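Local coordinates for phosphoenolpyruvate--glycerone phosphotransferase (Enterococcus faecalis, PDB 3B48), which probably passes phosphoryl groups from phosphoenolpyruvate, by way of histidine residues, toward DhaL and dihydroxyacetone as the DhaM-type component of a dihydroxyacetone kinase complex, at residues M4-I17 / D64-A76. Residues are numbered along the deposited sequence; the frame is centred on the assembly and turned at random.
Sequences MKADILLVSHSKMI and DREFLIFADLGSA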
loop_
_atom_site.group_PDB
_atom_site.type_symbol
_atom_site.label_atom_id
_atom_site.label_comp_id
_atom_site.label_asym_id
_atom_site.label_seq_id
_atom_site.Cartn_x
_atom_site.Cartn_y
_atom_site.Cartn_z
HETATM N N MSE B 4 8.229 -8.256 -23.237
HETATM C CA MSE B 4 7.792 -9.419 -22.390
HETATM C C MSE B 4 6.358 -9.269 -21.840
HETATM O O MSE B 4 5.792 -8.172 -21.797
HETATM C CB MSE B 4 8.804 -9.713 -21.256
HETATM C CG MSE B 4 8.663 -8.878 -19.971
HETATM SE SE MSE B 4 8.755 -9.949 -18.287
HETATM C CE MSE B 4 10.236 -11.191 -18.728
ATOM N N LYS B 5 5.778 -10.387 -21.432
ATOM C CA LYS B 5 4.408 -10.368 -20.957
ATOM C C LYS B 5 4.314 -10.506 -19.449
ATOM O O LYS B 5 4.720 -11.511 -18.876
ATOM C CB LYS B 5 3.568 -11.387 -21.718
ATOM C CG LYS B 5 3.139 -10.827 -23.057
ATOM C CD LYS B 5 3.226 -11.827 -24.178
ATOM C CE LYS B 5 2.899 -11.165 -25.499
ATOM N NZ LYS B 5 2.411 -12.180 -26.469
ATOM N N ALA B 6 3.790 -9.456 -18.821
ATOM C CA ALA B 6 3.694 -9.370 -17.372
ATOM C C ALA B 6 2.303 -8.951 -16.884
ATOM O O ALA B 6 1.597 -8.158 -17.525
ATOM C CB ALA B 6 4.746 -8.452 -16.820
ATOM N N ASP B 7 1.911 -9.553 -15.766
ATOM C CA ASP B 7 0.729 -9.144 -15.033
ATOM C C ASP B 7 1.100 -8.920 -13.581
ATOM O O ASP B 7 1.938 -9.655 -13.013
ATOM C CB ASP B 7 -0.366 -10.208 -15.111
ATOM C CG ASP B 7 -0.804 -10.496 -16.525
ATOM O OD1 ASP B 7 0.070 -10.817 -17.352
ATOM O OD2 ASP B 7 -2.027 -10.443 -16.805
ATOM N N ILE B 8 0.474 -7.896 -13.001
ATOM C CA ILE B 8 0.541 -7.615 -11.578
ATOM C C ILE B 8 -0.765 -8.003 -10.921
ATOM O O ILE B 8 -1.851 -7.499 -11.266
ATOM C CB ILE B 8 0.825 -6.126 -11.291
ATOM C CG1 ILE B 8 2.235 -5.744 -11.755
ATOM C CG2 ILE B 8 0.626 -5.815 -9.798
ATOM C CD1 ILE B 8 2.447 -4.272 -11.888
ATOM N N LEU B 9 -0.655 -8.902 -9.958
ATOM C CA LEU B 9 -1.830 -9.368 -9.221
ATOM C C LEU B 9 -1.726 -8.845 -7.792
ATOM O O LEU B 9 -0.716 -9.090 -7.079
ATOM C CB LEU B 9 -1.970 -10.901 -9.255
ATOM C CG LEU B 9 -2.210 -11.714 -10.544
ATOM C CD1 LEU B 9 -1.038 -11.629 -11.571
ATOM C CD2 LEU B 9 -2.484 -13.177 -10.139
ATOM N N LEU B 10 -2.780 -8.107 -7.436
ATOM C CA LEU B 10 -2.894 -7.336 -6.215
ATOM C C LEU B 10 -3.888 -8.028 -5.290
ATOM O O LEU B 10 -5.100 -8.015 -5.553
ATOM C CB LEU B 10 -3.422 -5.920 -6.534
ATOM C CG LEU B 10 -2.669 -5.094 -7.595
ATOM C CD1 LEU B 10 -3.499 -3.870 -7.938
ATOM C CD2 LEU B 10 -1.366 -4.676 -7.016
ATOM N N VAL B 11 -3.364 -8.613 -4.213
ATOM C CA VAL B 11 -4.181 -9.321 -3.204
ATOM C C VAL B 11 -4.313 -8.536 -1.883
ATOM O O VAL B 11 -3.358 -7.992 -1.383
ATOM C CB VAL B 11 -3.648 -10.739 -2.969
ATOM C CG1 VAL B 11 -4.661 -11.565 -2.181
ATOM C CG2 VAL B 11 -3.297 -11.374 -4.345
ATOM N N SER B 12 -5.535 -8.441 -1.368
ATOM C CA SER B 12 -5.758 -7.711 -0.135
ATOM C C SER B 12 -7.028 -8.237 0.464
ATOM O O SER B 12 -7.777 -8.876 -0.239
ATOM C CB SER B 12 -5.892 -6.202 -0.443
ATOM O OG SER B 12 -6.070 -5.425 0.730
ATOM N N HIS B 13 -7.286 -7.964 1.745
ATOM C CA HIS B 13 -8.670 -8.028 2.255
ATOM C C HIS B 13 -9.618 -7.041 1.570
ATOM O O HIS B 13 -10.766 -7.324 1.398
ATOM C CB HIS B 13 -8.718 -7.776 3.759
ATOM C CG HIS B 13 -8.418 -8.981 4.579
ATOM N ND1 HIS B 13 -9.031 -9.228 5.789
ATOM C CD2 HIS B 13 -7.583 -10.022 4.360
ATOM C CE1 HIS B 13 -8.580 -10.366 6.282
ATOM N NE2 HIS B 13 -7.699 -10.865 5.432
ATOM N N SER B 14 -9.108 -5.878 1.190
ATOM C CA SER B 14 -9.935 -4.759 0.727
ATOM C C SER B 14 -9.905 -4.704 -0.783
ATOM O O SER B 14 -8.833 -4.580 -1.381
ATOM C CB SER B 14 -9.408 -3.439 1.339
ATOM O OG SER B 14 -9.965 -2.258 0.780
ATOM N N LYS B 15 -11.094 -4.824 -1.382
ATOM C CA LYS B 15 -11.294 -4.600 -2.808
ATOM C C LYS B 15 -11.131 -3.108 -3.097
ATOM O O LYS B 15 -10.660 -2.725 -4.169
ATOM C CB LYS B 15 -12.661 -5.124 -3.285
ATOM C CG LYS B 15 -12.912 -4.887 -4.804
ATOM C CD LYS B 15 -14.164 -5.638 -5.337
ATOM C CE LYS B 15 -14.740 -5.041 -6.642
ATOM N NZ LYS B 15 -13.913 -5.336 -7.870
HETATM N N MSE B 16 -11.498 -2.266 -2.140
HETATM C CA MSE B 16 -11.238 -0.833 -2.293
HETATM C C MSE B 16 -9.757 -0.507 -2.540
HETATM O O MSE B 16 -9.425 0.310 -3.425
HETATM C CB MSE B 16 -11.722 -0.054 -1.085
HETATM C CG MSE B 16 -13.060 0.552 -1.233
HETATM SE SE MSE B 16 -13.183 1.956 0.128
HETATM C CE MSE B 16 -13.271 3.520 -1.082
ATOM N N ILE B 17 -8.883 -1.133 -1.754
ATOM C CA ILE B 17 -7.426 -0.928 -1.895
ATOM C C ILE B 17 -6.942 -1.364 -3.294
ATOM O O ILE B 17 -6.364 -0.553 -4.027
ATOM C CB ILE B 17 -6.586 -1.621 -0.758
ATOM C CG1 ILE B 17 -6.867 -0.962 0.592
ATOM C CG2 ILE B 17 -5.106 -1.591 -1.099
ATOM C CD1 ILE B 17 -6.186 -1.619 1.806
ATOM N N ASP B 64 1.757 -17.233 -21.748
ATOM C CA ASP B 64 3.005 -16.565 -22.027
ATOM C C ASP B 64 3.229 -15.325 -21.187
ATOM O O ASP B 64 3.980 -14.440 -21.593
ATOM C CB ASP B 64 3.162 -16.286 -23.535
ATOM C CG ASP B 64 2.065 -15.401 -24.114
ATOM O OD1 ASP B 64 1.096 -15.048 -23.408
ATOM O OD2 ASP B 64 2.195 -15.061 -25.315
ATOM N N ARG B 65 2.566 -15.277 -20.028
ATOM C CA ARG B 65 2.771 -14.239 -19.028
ATOM C C ARG B 65 3.674 -14.668 -17.848
ATOM O O ARG B 65 3.690 -15.830 -17.411
ATOM C CB ARG B 65 1.434 -13.742 -18.422
ATOM C CG ARG B 65 0.168 -13.835 -19.272
ATOM C CD ARG B 65 0.138 -12.859 -20.418
ATOM N NE ARG B 65 0.113 -11.466 -19.984
ATOM C CZ ARG B 65 -0.108 -10.427 -20.781
ATOM N NH1 ARG B 65 -0.345 -10.613 -22.076
ATOM N NH2 ARG B 65 -0.097 -9.202 -20.283
ATOM N N GLU B 66 4.406 -13.687 -17.334
ATOM C CA GLU B 66 4.979 -13.742 -15.990
ATOM C C GLU B 66 4.013 -13.105 -15.029
ATOM O O GLU B 66 3.558 -11.985 -15.265
ATOM C CB GLU B 66 6.302 -12.976 -15.942
ATOM C CG GLU B 66 7.239 -13.430 -17.034
ATOM C CD GLU B 66 7.584 -14.910 -16.917
ATOM O OE1 GLU B 66 7.488 -15.464 -15.785
ATOM O OE2 GLU B 66 7.968 -15.499 -17.957
ATOM N N PHE B 67 3.687 -13.813 -13.955
ATOM C CA PHE B 67 2.687 -13.317 -12.993
ATOM C C PHE B 67 3.339 -12.923 -11.685
ATOM O O PHE B 67 3.889 -13.784 -10.973
ATOM C CB PHE B 67 1.588 -14.347 -12.729
ATOM C CG PHE B 67 0.862 -14.807 -13.975
ATOM C CD1 PHE B 67 -0.206 -14.059 -14.497
ATOM C CD2 PHE B 67 1.228 -16.002 -14.606
ATOM C CE1 PHE B 67 -0.878 -14.473 -15.632
ATOM C CE2 PHE B 67 0.575 -16.435 -15.744
ATOM C CZ PHE B 67 -0.485 -15.685 -16.269
ATOM N N LEU B 68 3.249 -11.624 -11.388
ATOM C CA LEU B 68 3.805 -11.002 -10.164
ATOM C C LEU B 68 2.741 -10.760 -9.107
ATOM O O LEU B 68 1.778 -10.004 -9.334
ATOM C CB LEU B 68 4.500 -9.674 -10.497
ATOM C CG LEU B 68 5.343 -9.576 -11.775
ATOM C CD1 LEU B 68 6.287 -8.383 -11.686
ATOM C CD2 LEU B 68 6.112 -10.859 -12.156
ATOM N N ILE B 69 2.898 -11.427 -7.968
ATOM C CA ILE B 69 1.882 -11.401 -6.894
ATOM C C ILE B 69 2.286 -10.514 -5.708
ATOM O O ILE B 69 3.295 -10.777 -5.066
ATOM C CB ILE B 69 1.475 -12.856 -6.415
ATOM C CG1 ILE B 69 0.516 -13.520 -7.411
ATOM C CG2 ILE B 69 0.723 -12.812 -5.115
ATOM C CD1 ILE B 69 1.150 -14.065 -8.645
ATOM N N PHE B 70 1.513 -9.448 -5.476
ATOM C CA PHE B 70 1.662 -8.580 -4.318
ATOM C C PHE B 70 0.474 -8.741 -3.333
ATOM O O PHE B 70 -0.680 -8.836 -3.748
ATOM C CB PHE B 70 1.784 -7.107 -4.729
ATOM C CG PHE B 70 2.851 -6.846 -5.736
ATOM C CD1 PHE B 70 4.023 -6.194 -5.371
ATOM C CD2 PHE B 70 2.707 -7.269 -7.055
ATOM C CE1 PHE B 70 5.020 -5.968 -6.302
ATOM C CE2 PHE B 70 3.706 -7.014 -7.993
ATOM C CZ PHE B 70 4.858 -6.381 -7.615
ATOM N N ALA B 71 0.782 -8.793 -2.040
ATOM C CA ALA B 71 -0.239 -8.818 -0.983
ATOM C C ALA B 71 0.133 -7.798 0.084
ATOM O O ALA B 71 1.296 -7.380 0.193
ATOM C CB ALA B 71 -0.388 -10.219 -0.376
ATOM N N ASP B 72 -0.845 -7.352 0.854
ATOM C CA ASP B 72 -0.497 -6.511 1.989
ATOM C C ASP B 72 -0.276 -7.347 3.249
ATOM O O ASP B 72 0.834 -7.427 3.761
ATOM C CB ASP B 72 -1.504 -5.393 2.212
ATOM C CG ASP B 72 -2.988 -5.861 2.148
ATOM O OD1 ASP B 72 -3.306 -7.080 2.272
ATOM O OD2 ASP B 72 -3.844 -4.949 2.000
ATOM N N LEU B 73 -1.331 -7.986 3.733
ATOM C CA LEU B 73 -1.342 -8.472 5.088
ATOM C C LEU B 73 -2.229 -9.685 5.257
ATOM O O LEU B 73 -3.210 -9.886 4.513
ATOM C CB LEU B 73 -1.902 -7.377 6.020
ATOM C CG LEU B 73 -1.283 -5.970 6.164
ATOM C CD1 LEU B 73 -2.378 -5.017 6.486
ATOM C CD2 LEU B 73 -0.167 -5.921 7.230
ATOM N N GLY B 74 -1.927 -10.450 6.298
ATOM C CA GLY B 74 -2.833 -11.448 6.804
ATOM C C GLY B 74 -3.105 -12.598 5.885
ATOM O O GLY B 74 -2.204 -13.321 5.501
ATOM N N SER B 75 -4.376 -12.761 5.554
ATOM C CA SER B 75 -4.843 -13.904 4.807
ATOM C C SER B 75 -4.626 -13.668 3.322
ATOM O O SER B 75 -4.636 -14.608 2.536
ATOM C CB SER B 75 -6.324 -14.184 5.115
ATOM O OG SER B 75 -7.164 -13.235 4.473
ATOM N N ALA B 76 -4.414 -12.411 2.950
ATOM C CA ALA B 76 -3.951 -12.069 1.624
ATOM C C ALA B 76 -2.622 -12.770 1.342
ATOM O O ALA B 76 -2.439 -13.376 0.281
ATOM C CB ALA B 76 -3.827 -10.567 1.473
HETATM O O HOH W 1 -5.284 -7.589 3.625
#
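Ser12 turns OG anti to its backbone N (chi1 -178°), while Asp72 holds CG between its own N and carbonyl carbon (chi1 46°), and the two meet: OG donates to Asp72 OD2 at 2.6 Å, on the syn side but tilted from the carboxylate plane. The same hydroxyl accepts from Ser14 N at 3.1 Å, closing an ST turn, and Asp72 OD1 takes Leu73 N from the anti side, again tilted out of the carboxylate plane. Next door the His13 ring reaches across edge-on, its NE2 2.6 Å from Ser75 OG, and a water joins His13 N to Leu73 O.

Behind these loops, 6-11 and 66-71 are adjacent central strands of a parallel sheet, laddered from Lys5 O to Val11 N. On one face Ile8 CG2 lies 3.7 Å from Phe70 CD2, beneath helix 102-113; on the other, Leu9 CD1 meets the edge of the Phe67 ring at CD1, 3.9 Å away. At the far end Arg65 NE grips the syn lone pair of Asp7 OD1 at 2.7 Å, the guanidinium and carboxylate planes 78° apart; His37 takes OD2.

Asp72 thus ties both loops together at the C-terminal ends of the strands, where parallel alpha/beta folds usually put their active sites. His13's position there is consistent with the phosphoryl-carrying histidine of EIIA relatives; Ser75 OG, near the ring plane, probably orients it through NE2, the nitrogen likely to be phosphorylated.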